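Side-chain contacts in trans-4-hydroxy-L-proline dehydratase (Clostridioides difficile 70-100-2010, PDB 6VXC), which uses a glycyl radical to dehydrate trans-4-hydroxy-L-proline to delta(1)-pyrroline-5-carboxylate during the anaerobic breakdown of hydroxyproline: residues 504-509 with 584-589; 495-500 with 510-515; 576-581 with 637-642; 621-624 with 630-633; 600-605 with 609-614. One frame throughout, in Å; residues are numbered along the deposited sequence.

Contact 1 of 5, residues 504-509 with 584-589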
# COMPACT_ATOMS: atom_id res chain seq x y z
N GLN A 504 36.07 16.09 14.05
CA GLN A 504 36.76 17.29 13.62
C GLN A 504 36.24 17.83 12.30
O GLN A 504 36.56 18.96 11.94
CB GLN A 504 38.27 17.03 13.50
CG GLN A 504 38.94 16.85 14.85
CD GLN A 504 38.65 18.03 15.78
OE1 GLN A 504 38.89 19.19 15.43
NE2 GLN A 504 38.11 17.72 16.96
N SER A 505 35.43 17.04 11.59
CA SER A 505 34.98 17.44 10.27
C SER A 505 33.58 16.91 10.03
O SER A 505 33.13 15.94 10.65
CB SER A 505 35.93 16.91 9.19
OG SER A 505 35.81 15.50 9.09
N TYR A 506 32.89 17.55 9.08
CA TYR A 506 31.60 17.03 8.64
C TYR A 506 31.74 15.61 8.09
O TYR A 506 30.89 14.75 8.35
CB TYR A 506 30.99 17.95 7.60
CG TYR A 506 29.68 17.41 7.09
CD1 TYR A 506 28.51 17.55 7.82
CD2 TYR A 506 29.63 16.69 5.91
CE1 TYR A 506 27.30 17.04 7.36
CE2 TYR A 506 28.45 16.16 5.44
CZ TYR A 506 27.29 16.34 6.17
OH TYR A 506 26.12 15.82 5.69
N GLU A 507 32.80 15.35 7.32
CA GLU A 507 33.02 14.02 6.77
C GLU A 507 33.12 12.97 7.87
O GLU A 507 32.63 11.85 7.72
CB GLU A 507 34.28 13.98 5.90
CG GLU A 507 34.17 14.73 4.56
CD GLU A 507 34.22 16.26 4.70
OE1 GLU A 507 34.59 16.76 5.78
OE2 GLU A 507 33.89 16.96 3.71
N GLU A 508 33.74 13.33 8.99
CA GLU A 508 33.81 12.40 10.10
C GLU A 508 32.43 12.11 10.67
O GLU A 508 32.12 10.96 10.98
CB GLU A 508 34.74 12.96 11.17
CG GLU A 508 35.41 11.92 11.96
CD GLU A 508 36.29 12.49 13.04
OE1 GLU A 508 36.47 11.79 14.06
OE2 GLU A 508 36.79 13.63 12.87
N LEU A 509 31.60 13.15 10.83
CA LEU A 509 30.23 12.93 11.30
C LEU A 509 29.44 12.06 10.32
O LEU A 509 28.72 11.15 10.73
CB LEU A 509 29.52 14.26 11.51
CG LEU A 509 28.00 14.15 11.72
CD1 LEU A 509 27.64 13.46 13.04
CD2 LEU A 509 27.35 15.51 11.61
N ALA A 584 22.11 21.60 8.52
CA ALA A 584 22.26 22.56 9.61
C ALA A 584 23.60 22.38 10.33
O ALA A 584 24.25 23.35 10.73
CB ALA A 584 21.10 22.42 10.60
N ILE A 585 24.01 21.13 10.53
CA ILE A 585 25.27 20.87 11.22
C ILE A 585 26.45 21.31 10.37
O ILE A 585 27.35 22.02 10.84
CB ILE A 585 25.37 19.39 11.61
CG1 ILE A 585 24.32 19.05 12.69
CG2 ILE A 585 26.79 19.06 12.05
CD1 ILE A 585 24.25 17.55 13.04
N LYS A 586 26.47 20.93 9.09
CA LYS A 586 27.57 21.31 8.22
C LYS A 586 27.71 22.83 8.14
O LYS A 586 28.80 23.38 8.28
CB LYS A 586 27.37 20.73 6.83
CG LYS A 586 28.47 21.06 5.85
CD LYS A 586 28.11 20.47 4.51
CE LYS A 586 29.26 20.50 3.56
NZ LYS A 586 28.87 19.81 2.30
N TYR A 587 26.58 23.52 7.94
CA TYR A 587 26.60 24.97 7.74
C TYR A 587 27.02 25.70 9.01
O TYR A 587 27.90 26.56 8.98
CB TYR A 587 25.22 25.44 7.26
CG TYR A 587 25.12 26.90 6.86
CD1 TYR A 587 25.51 27.31 5.59
CD2 TYR A 587 24.62 27.86 7.73
CE1 TYR A 587 25.41 28.64 5.20
CE2 TYR A 587 24.52 29.21 7.34
CZ TYR A 587 24.92 29.58 6.07
OH TYR A 587 24.83 30.89 5.66
N ASN A 588 26.39 25.35 10.14
CA ASN A 588 26.58 26.12 11.37
C ASN A 588 27.78 25.65 12.19
O ASN A 588 28.49 26.50 12.74
CB ASN A 588 25.31 26.05 12.21
CG ASN A 588 24.16 26.81 11.59
OD1 ASN A 588 24.14 28.05 11.61
ND2 ASN A 588 23.19 26.08 11.04
N VAL A 589 28.04 24.35 12.27
CA VAL A 589 29.13 23.85 13.11
C VAL A 589 30.46 23.88 12.36
O VAL A 589 31.46 24.37 12.88
CB VAL A 589 28.82 22.44 13.63
CG1 VAL A 589 30.01 21.92 14.43
CG2 VAL A 589 27.56 22.43 14.47

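Contact 2 of 5, residues 495-500 with 510-515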
# COMPACT_ATOMS: atom_id res chain seq x y z
N ILE A 495 25.32 1.45 17.85
CA ILE A 495 26.71 1.11 18.15
C ILE A 495 27.47 2.37 18.57
O ILE A 495 26.99 3.49 18.39
CB ILE A 495 27.41 0.42 16.97
CG1 ILE A 495 27.24 1.24 15.68
CG2 ILE A 495 26.85 -0.98 16.77
CD1 ILE A 495 28.09 0.79 14.52
N GLU A 496 28.67 2.18 19.12
CA GLU A 496 29.51 3.30 19.57
C GLU A 496 30.34 3.83 18.41
O GLU A 496 31.42 3.33 18.13
CB GLU A 496 30.41 2.88 20.73
CG GLU A 496 29.69 2.69 22.05
CD GLU A 496 30.62 2.27 23.19
OE1 GLU A 496 31.86 2.45 23.06
OE2 GLU A 496 30.11 1.75 24.20
N THR A 497 29.84 4.86 17.74
CA THR A 497 30.60 5.46 16.64
C THR A 497 31.45 6.65 17.08
O THR A 497 32.18 7.21 16.25
CB THR A 497 29.66 5.85 15.49
OG1 THR A 497 28.49 6.50 16.00
CG2 THR A 497 29.24 4.62 14.70
N GLY A 498 31.39 7.03 18.34
CA GLY A 498 32.23 8.09 18.86
C GLY A 498 31.42 9.21 19.48
O GLY A 498 30.24 9.38 19.17
N ASP A 499 32.04 9.94 20.39
CA ASP A 499 31.46 11.17 20.92
C ASP A 499 31.45 12.22 19.83
O ASP A 499 32.52 12.59 19.34
CB ASP A 499 32.27 11.65 22.14
CG ASP A 499 31.64 12.85 22.82
OD1 ASP A 499 31.06 13.71 22.12
OD2 ASP A 499 31.71 12.93 24.06
N PRO A 500 30.29 12.75 19.43
CA PRO A 500 30.26 13.71 18.31
C PRO A 500 31.07 14.97 18.55
O PRO A 500 31.49 15.61 17.58
CB PRO A 500 28.77 14.06 18.16
CG PRO A 500 28.04 13.07 18.97
CD PRO A 500 28.96 12.58 20.04
N PHE A 510 29.53 12.35 9.02
CA PHE A 510 28.74 11.59 8.05
C PHE A 510 29.18 10.14 7.98
O PHE A 510 28.34 9.26 7.75
CB PHE A 510 28.82 12.23 6.67
CG PHE A 510 27.82 11.65 5.67
CD1 PHE A 510 26.45 11.73 5.92
CD2 PHE A 510 28.25 11.05 4.50
CE1 PHE A 510 25.52 11.19 5.01
CE2 PHE A 510 27.33 10.52 3.59
CZ PHE A 510 25.97 10.60 3.85
N GLU A 511 30.47 9.86 8.16
CA GLU A 511 30.94 8.48 8.23
C GLU A 511 30.35 7.76 9.44
O GLU A 511 29.95 6.60 9.33
CB GLU A 511 32.47 8.45 8.28
CG GLU A 511 33.06 7.14 8.77
CD GLU A 511 34.56 7.26 9.07
OE1 GLU A 511 35.36 7.26 8.10
OE2 GLU A 511 34.95 7.38 10.26
N ALA A 512 30.29 8.43 10.59
CA ALA A 512 29.66 7.83 11.77
C ALA A 512 28.19 7.53 11.51
O ALA A 512 27.68 6.47 11.90
CB ALA A 512 29.81 8.77 12.98
N PHE A 513 27.48 8.46 10.86
CA PHE A 513 26.09 8.20 10.50
C PHE A 513 25.96 6.98 9.60
O PHE A 513 25.07 6.15 9.80
CB PHE A 513 25.50 9.42 9.78
CG PHE A 513 24.21 9.14 9.04
CD1 PHE A 513 23.01 9.06 9.72
CD2 PHE A 513 24.21 8.94 7.67
CE1 PHE A 513 21.82 8.80 9.05
CE2 PHE A 513 23.04 8.67 6.98
CZ PHE A 513 21.84 8.60 7.67
N LYS A 514 26.83 6.87 8.60
CA LYS A 514 26.78 5.72 7.70
C LYS A 514 27.05 4.41 8.44
O LYS A 514 26.44 3.38 8.12
CB LYS A 514 27.77 5.92 6.56
CG LYS A 514 27.32 6.99 5.55
CD LYS A 514 28.08 6.89 4.23
CE LYS A 514 29.53 7.36 4.36
NZ LYS A 514 30.28 7.40 3.06
N LYS A 515 27.90 4.44 9.47
CA LYS A 515 28.11 3.24 10.27
C LYS A 515 26.87 2.90 11.09
O LYS A 515 26.51 1.72 11.20
CB LYS A 515 29.31 3.40 11.20
CG LYS A 515 30.66 3.43 10.52
CD LYS A 515 31.74 3.45 11.59
CE LYS A 515 33.09 3.87 11.06
NZ LYS A 515 34.05 3.95 12.20
O HOH W 1 32.98 6.68 13.88

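Contact 3 of 5, residues 576-581 with 637-642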
# COMPACT_ATOMS: atom_id res chain seq x y z
N GLY A 576 13.73 14.57 4.09
CA GLY A 576 13.77 16.02 4.28
C GLY A 576 14.29 16.41 5.66
O GLY A 576 15.16 17.27 5.80
N THR A 577 13.74 15.78 6.70
CA THR A 577 14.18 16.07 8.06
C THR A 577 15.68 15.83 8.20
O THR A 577 16.42 16.71 8.66
CB THR A 577 13.39 15.20 9.05
OG1 THR A 577 12.00 15.54 8.98
CG2 THR A 577 13.89 15.39 10.49
N ILE A 578 16.17 14.67 7.74
CA ILE A 578 17.57 14.39 8.00
C ILE A 578 18.48 15.22 7.11
O ILE A 578 19.55 15.64 7.55
CB ILE A 578 17.90 12.89 7.90
CG1 ILE A 578 19.39 12.70 8.26
CG2 ILE A 578 17.56 12.31 6.53
CD1 ILE A 578 19.83 11.33 8.34
N THR A 579 18.06 15.49 5.87
CA THR A 579 18.81 16.40 5.01
C THR A 579 18.99 17.75 5.68
O THR A 579 20.11 18.28 5.76
CB THR A 579 18.10 16.60 3.66
OG1 THR A 579 18.09 15.39 2.91
CG2 THR A 579 18.81 17.66 2.88
N ASP A 580 17.89 18.35 6.15
CA ASP A 580 18.00 19.65 6.78
C ASP A 580 18.81 19.58 8.08
O ASP A 580 19.50 20.54 8.42
CB ASP A 580 16.61 20.25 7.04
CG ASP A 580 15.93 20.74 5.75
OD1 ASP A 580 16.55 20.75 4.67
OD2 ASP A 580 14.75 21.14 5.82
N SER A 581 18.74 18.46 8.80
CA SER A 581 19.52 18.33 10.04
C SER A 581 21.01 18.29 9.75
O SER A 581 21.79 19.03 10.37
CB SER A 581 19.09 17.08 10.82
OG SER A 581 17.79 17.25 11.35
N GLN A 637 21.38 14.27 -1.70
CA GLN A 637 21.89 13.23 -2.59
C GLN A 637 22.84 12.28 -1.87
O GLN A 637 22.79 11.07 -2.08
CB GLN A 637 22.56 13.87 -3.79
CG GLN A 637 21.61 14.55 -4.77
CD GLN A 637 22.35 15.20 -5.92
OE1 GLN A 637 23.30 15.94 -5.71
NE2 GLN A 637 21.96 14.87 -7.14
N GLU A 638 23.71 12.82 -1.02
CA GLU A 638 24.64 11.96 -0.28
C GLU A 638 23.90 11.02 0.65
O GLU A 638 24.21 9.83 0.72
CB GLU A 638 25.63 12.82 0.52
CG GLU A 638 26.61 13.56 -0.36
CD GLU A 638 27.61 14.39 0.44
OE1 GLU A 638 27.65 14.28 1.69
OE2 GLU A 638 28.36 15.17 -0.21
N ILE A 639 22.90 11.54 1.36
CA ILE A 639 22.10 10.69 2.24
C ILE A 639 21.37 9.64 1.42
O ILE A 639 21.38 8.45 1.76
CB ILE A 639 21.12 11.55 3.08
CG1 ILE A 639 21.87 12.55 3.97
CG2 ILE A 639 20.23 10.65 3.91
CD1 ILE A 639 20.95 13.66 4.56
N PHE A 640 20.72 10.06 0.33
CA PHE A 640 19.99 9.12 -0.52
C PHE A 640 20.91 8.03 -1.04
O PHE A 640 20.55 6.85 -1.01
CB PHE A 640 19.34 9.85 -1.69
CG PHE A 640 18.72 8.93 -2.69
CD1 PHE A 640 17.47 8.40 -2.48
CD2 PHE A 640 19.41 8.57 -3.84
CE1 PHE A 640 16.89 7.54 -3.41
CE2 PHE A 640 18.84 7.72 -4.77
CZ PHE A 640 17.58 7.20 -4.54
N ASN A 641 22.09 8.41 -1.53
CA ASN A 641 23.04 7.43 -2.06
C ASN A 641 23.51 6.47 -0.99
O ASN A 641 23.67 5.27 -1.25
CB ASN A 641 24.23 8.15 -2.70
CG ASN A 641 23.84 8.88 -3.96
OD1 ASN A 641 22.85 8.54 -4.59
ND2 ASN A 641 24.60 9.91 -4.33
N ALA A 642 23.75 6.96 0.23
CA ALA A 642 24.18 6.08 1.30
C ALA A 642 23.10 5.04 1.59
O ALA A 642 23.41 3.86 1.79
CB ALA A 642 24.50 6.88 2.56

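Contact 4 of 5, residues 621-624 with 630-633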
# COMPACT_ATOMS: atom_id res chain seq x y z
N LYS A 621 18.08 30.74 9.28
CA LYS A 621 19.27 31.29 8.63
C LYS A 621 20.17 30.20 8.05
O LYS A 621 21.37 30.40 7.91
CB LYS A 621 20.05 32.22 9.57
CG LYS A 621 19.40 33.59 9.84
CD LYS A 621 18.56 33.65 11.11
CE LYS A 621 18.33 35.12 11.56
NZ LYS A 621 17.42 35.91 10.69
N THR A 622 19.58 29.07 7.65
CA THR A 622 20.33 27.91 7.19
C THR A 622 19.71 27.36 5.91
O THR A 622 18.48 27.36 5.76
CB THR A 622 20.36 26.83 8.28
OG1 THR A 622 20.98 27.35 9.46
CG2 THR A 622 21.12 25.56 7.80
N PRO A 623 20.53 26.92 4.96
CA PRO A 623 19.98 26.36 3.72
C PRO A 623 19.05 25.18 4.00
O PRO A 623 19.21 24.46 4.99
CB PRO A 623 21.24 25.92 2.95
CG PRO A 623 22.32 26.73 3.50
CD PRO A 623 22.00 26.92 4.96
N LYS A 624 18.07 25.00 3.11
CA LYS A 624 17.02 24.00 3.28
C LYS A 624 16.76 23.23 1.99
O LYS A 624 16.72 23.81 0.90
CB LYS A 624 15.71 24.65 3.74
CG LYS A 624 15.74 25.34 5.12
CD LYS A 624 15.85 24.37 6.27
CE LYS A 624 15.90 25.11 7.63
NZ LYS A 624 16.15 24.15 8.73
N ASP A 630 21.70 23.89 -3.92
CA ASP A 630 22.63 22.75 -3.97
C ASP A 630 23.38 22.53 -2.66
O ASP A 630 23.82 21.41 -2.41
CB ASP A 630 23.60 22.93 -5.14
CG ASP A 630 22.99 22.54 -6.48
OD1 ASP A 630 22.08 21.67 -6.51
OD2 ASP A 630 23.38 23.14 -7.49
N TYR A 631 23.52 23.55 -1.82
CA TYR A 631 24.16 23.32 -0.52
C TYR A 631 23.38 22.28 0.27
O TYR A 631 23.95 21.35 0.85
CB TYR A 631 24.26 24.61 0.28
CG TYR A 631 25.17 24.50 1.47
CD1 TYR A 631 24.72 23.95 2.66
CD2 TYR A 631 26.49 24.93 1.40
CE1 TYR A 631 25.55 23.83 3.75
CE2 TYR A 631 27.33 24.83 2.50
CZ TYR A 631 26.85 24.27 3.67
OH TYR A 631 27.66 24.15 4.77
N ALA A 632 22.05 22.41 0.30
CA ALA A 632 21.22 21.41 0.97
C ALA A 632 20.99 20.19 0.08
O ALA A 632 21.03 19.05 0.55
CB ALA A 632 19.88 22.03 1.37
N ASP A 633 20.77 20.40 -1.22
CA ASP A 633 20.36 19.30 -2.08
C ASP A 633 21.49 18.30 -2.32
O ASP A 633 21.21 17.11 -2.52
CB ASP A 633 19.85 19.83 -3.42
CG ASP A 633 18.55 20.61 -3.28
OD1 ASP A 633 17.97 20.62 -2.17
OD2 ASP A 633 18.10 21.18 -4.30
O HOH W 2 17.01 23.32 -1.66

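Contact 5 of 5, residues 600-605 with 609-614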
# COMPACT_ATOMS: atom_id res chain seq x y z
N LEU A 600 25.23 22.55 20.28
CA LEU A 600 24.08 21.99 19.58
C LEU A 600 23.46 20.85 20.37
O LEU A 600 22.24 20.79 20.55
CB LEU A 600 24.49 21.50 18.18
CG LEU A 600 23.40 20.72 17.44
CD1 LEU A 600 22.16 21.59 17.15
CD2 LEU A 600 23.92 20.10 16.16
N LEU A 601 24.29 19.96 20.90
CA LEU A 601 23.76 18.82 21.63
C LEU A 601 23.03 19.27 22.90
O LEU A 601 22.02 18.67 23.28
CB LEU A 601 24.88 17.84 21.95
CG LEU A 601 25.53 17.24 20.70
CD1 LEU A 601 26.66 16.30 21.07
CD2 LEU A 601 24.52 16.52 19.83
N LYS A 602 23.55 20.29 23.59
CA LYS A 602 22.82 20.85 24.73
C LYS A 602 21.48 21.42 24.29
O LYS A 602 20.47 21.23 24.96
CB LYS A 602 23.65 21.93 25.43
CG LYS A 602 24.90 21.44 26.17
CD LYS A 602 25.61 22.63 26.80
CE LYS A 602 26.94 22.24 27.44
NZ LYS A 602 26.79 21.15 28.43
N ALA A 603 21.47 22.14 23.17
CA ALA A 603 20.23 22.72 22.66
C ALA A 603 19.20 21.64 22.36
O ALA A 603 18.03 21.75 22.75
CB ALA A 603 20.52 23.57 21.42
N LEU A 604 19.62 20.57 21.69
CA LEU A 604 18.69 19.49 21.38
C LEU A 604 18.14 18.87 22.66
O LEU A 604 16.93 18.64 22.79
CB LEU A 604 19.39 18.43 20.51
CG LEU A 604 19.92 18.90 19.15
CD1 LEU A 604 20.59 17.76 18.39
CD2 LEU A 604 18.83 19.56 18.30
N ASP A 605 19.02 18.60 23.64
CA ASP A 605 18.57 17.98 24.88
C ASP A 605 17.56 18.86 25.61
O ASP A 605 16.65 18.34 26.26
CB ASP A 605 19.77 17.68 25.77
CG ASP A 605 19.39 16.88 27.00
OD1 ASP A 605 19.03 15.69 26.85
OD2 ASP A 605 19.45 17.44 28.11
N GLU A 609 14.95 24.96 24.58
CA GLU A 609 14.64 25.81 25.71
C GLU A 609 15.92 26.44 26.24
O GLU A 609 16.86 25.74 26.60
CB GLU A 609 13.96 24.97 26.77
CG GLU A 609 12.77 25.60 27.41
CD GLU A 609 11.95 24.58 28.17
OE1 GLU A 609 12.26 24.31 29.35
OE2 GLU A 609 10.99 24.04 27.57
N GLY A 610 15.96 27.77 26.25
CA GLY A 610 17.17 28.45 26.60
C GLY A 610 18.17 28.54 25.48
O GLY A 610 19.27 29.07 25.68
N TYR A 611 17.84 28.03 24.30
CA TYR A 611 18.73 28.16 23.15
C TYR A 611 17.97 28.72 21.96
O TYR A 611 18.13 28.26 20.82
CB TYR A 611 19.41 26.83 22.82
CG TYR A 611 20.33 26.34 23.92
CD1 TYR A 611 19.82 25.70 25.05
CD2 TYR A 611 21.70 26.58 23.88
CE1 TYR A 611 20.66 25.26 26.07
CE2 TYR A 611 22.55 26.15 24.90
CZ TYR A 611 22.02 25.49 25.98
OH TYR A 611 22.85 25.08 26.99
N GLU A 612 17.15 29.75 22.19
CA GLU A 612 16.33 30.29 21.12
C GLU A 612 17.16 30.83 19.97
O GLU A 612 16.75 30.75 18.81
CB GLU A 612 15.39 31.37 21.65
CG GLU A 612 14.14 30.80 22.31
CD GLU A 612 13.07 30.37 21.30
OE1 GLU A 612 12.85 31.09 20.29
OE2 GLU A 612 12.45 29.29 21.51
N ALA A 613 18.33 31.41 20.26
CA ALA A 613 19.17 31.93 19.18
C ALA A 613 19.64 30.80 18.26
O ALA A 613 19.67 30.97 17.04
CB ALA A 613 20.36 32.70 19.75
N ILE A 614 20.03 29.66 18.83
CA ILE A 614 20.39 28.50 18.00
C ILE A 614 19.20 28.08 17.16
O ILE A 614 19.30 27.88 15.94
CB ILE A 614 20.90 27.34 18.87
CG1 ILE A 614 22.04 27.77 19.79
CG2 ILE A 614 21.38 26.17 17.98
CD1 ILE A 614 23.32 28.10 19.10

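Contact 1 of 5, residues 504-509 with 584-589
The phenol ring of Y506 carries the aliphatic chain of K586 on one face. K586 CD stands 4.2 Å from the ring centroid and only 6° off the ring normal, a CH-pi contact centred over the face. Nearer the root of the lysine, its CB comes within 3.5 Å of Y506 CD1, and the two side chains cross at about a right angle. K586 runs extended from CB to NZ, which carries the ammonium past the ring; with NZ 5.2 Å from the centroid, any cation-pi attraction is at most weak. K586 makes its cation-pi contact with Y631, while Y506 meets mainly its methylenes. Deeper in, L509 and I585 meet by methyl groups, L509 CD2 lying 3.6 Å from I585 CG2, again nearly at right angles. Both also touch L481 of helix 473-481, so a third helix joins the apolar patch. No hydrogen bond spans the two segments. Within the segments, S505 OG accepts from E508 N at 3.0 Å, capping the first turn, and N588 ND2, which also reaches T622 OG1, bonds to A584 O in the carbonyl plane, on a lone pair. The contact is thus a buried helix-helix interface in the pyruvate formate lyase-like part of the enzyme, in which the N-capped start of helix 506-538 meets the later turns of helix 575-591.

Contact 2 of 5, residues 495-500 with 510-515
A512 is the first residue of 510-515 to meet the loop, its CB lying 3.9 Å from T497 CB. The T497 methyl leans over the helix backbone, with CG2 3.7 Å from A512 O. That placement follows from a chi1 of 44°, which sets CG2 anti to the carbonyl carbon and leaves OG1 for Q516 NE2, its hydrogen-bond partner. F513, one residue on, points away from the loop. K515 then returns to it: its CB is 3.7 Å from the same T497 CG2, and the two side chains slide past each other in opposite directions. I495 CD1 approaches K515 O at 3.8 Å, a van der Waals touch of a methyl on a backbone carbonyl oxygen. At the tip of the lysine a water donates to T497 O at 2.6 Å and is reached weakly by K515 NZ, a loose polar link at the solvent-facing side. Q516 NE2 also bonds to I495 O, tying the loop to the next residue of helix 506-538. The loop 495-500, which leads from strand 491-492 toward helix 506-538, thus lies along one flank of that helix, while F510 touches helices 630-647 and 575-591, and F513 touches 575-591 and, with A512, helix 473-481.

Contact 3 of 5, residues 576-581 with 637-642
I639 faces I578 and T579 across two segments that are helical throughout. The closest CA atoms are those of T579 and I639, 7.1 Å apart, a separation small enough for one side chain to reach the opposing backbone. Within each segment the bonds run from residue i+4 back to i, as from D580 N to G576 O and from N641 N to Q637 O, so the main-chain amides are engaged inside their own helices.

I639 buries more surface than any other residue here. With chi1 at -61° its CG1 branch leaves anti to the carbonyl carbon, and a nearly extended chi2 drives CD1 onto the other helix. There CD1 lies 3.5 Å from T579 CA and 3.7 Å from T579 N, and it is also 3.8 Å from I578 O. The second branch, CG2, meets I578 CG2 more loosely at 4.1 Å. T579 OG1 comes within 3.7 Å of I639 CD1, but this is plain packing, because the hydroxyl is hydrogen-bonded to I575 O in its own helix. I639 further touches I575 and L582, so the four residues around it are spaced i, i+3, i+4 and i+7, which is the hole of a knobs-into-holes contact. F510 of helix 506-538 also packs on the knob.

No hydrogen bond or charge pair crosses the interface. Its three touching residues are buried, so cohesion between helices 575-591 and 630-647 at this point probably rests on dispersion and the exclusion of water, and the packing of the T579 hydroxyl on the I639 methyl leaves its polar need met within its own helix.

Contact 4 of 5, residues 621-624 with 630-633
Apolar packing accounts for the larger share of this contact and involves P623, Y631 and A632. P623 CG reaches Y631 CD1 at 3.8 Å, and P623 CB lies 4.0 Å from the same ring carbon; the proline approaches obliquely rather than stacking. Y631 CG sits anti to its backbone nitrogen (chi1 -167°), which turns the ring back beside the pyrrolidine. A632 adds its methyl group, with CB 4.4 Å from P623 CB. More intimate is its approach to the main chain, where A632 CB lies 3.4 Å from K624 C, so that the methyl packs directly on the carbonyl carbon of the lysine.

Polar contact across the two segments is indirect. One water lies 2.6 Å from K624 O and 2.9 Å from D633 OD1, able to donate to each, although it has more acceptors within reach than protons and need not serve both at once. No direct hydrogen bond joins the segments.

The remaining polar ends are held from outside. K624 CB leaves its backbone pointing away from 630-633, and NZ bonds to V618 O, whereas Y631 OH bonds to D591 OD2. D633 OD2 takes a salt bridge from K712 and a hydrogen bond from S709.

Chemically, then, the loop lies against the first turn of helix 630-647 through carbon contacts, with a water within bonding distance of both a carbonyl and a carboxylate. The nearby K712 and the start of the helix would probably both stabilise the negative charge of D633.

Contact 5 of 5, residues 600-605 with 609-614
Y611 loses the most surface here and does so by laying its ring against the backbone of A603. A603 CA lies 4.0 Å from the ring centroid and 22° off the normal, a CH-pi contact over the face but displaced toward the rim. The base of the tyrosine is also engaged, since Y611 CB is 3.7 Å from A603 CB, and this methyl is equally close to Y611 CG. With chi1 at -64° the ring swings to lie anti to its own carbonyl carbon, beside the nitrogen, and so reaches across to helix 597-605. A603, the second largest contributor, has its methyl group shared: the same methyl also meets I614 CG2 at 4.4 Å, a looser touch that brings the first turn of the next helix into the contact. K602 completes the trio at the exposed side. Its CB lies 3.6 Å from Y611 OH and its CD 3.7 Å from the same oxygen, so the aliphatic chain passes beside the phenol while the ammonium end bends away. None of these pairs is a hydrogen bond. Y611 is the N-cap residue of helix 612-620, and the preceding G610 has a positive phi of 81°, consistent with a turn leading into that helix. The contact is typical of two consecutive helices joined by a short loop, in which the N-cap residue of the second packs on the end of the first.

How the contacts relate
The five contacts lie in one mainly helical region, linked by touches between neighbours and away from the annotated active-site residues. Helix 575-591 serves both contact 1 and contact 3, whose centres lie 13 Å apart, and helix 506-538 serves contacts 1 and 2. Contacts 2 and 3 pack together through F513 CE1 and I578 CD1 at 3.3 Å. N588 ND2 probably bonds T622 OG1 at 3.0 Å, joining contact 1 to contact 4, which is nested within the loop closed by contact 3. Contact 5 is more peripheral, meeting contact 1 through L600 CD2 and I585 CG1 at 3.6 Å. Contacts 2 and 4, about 23 Å apart between centres, do not touch.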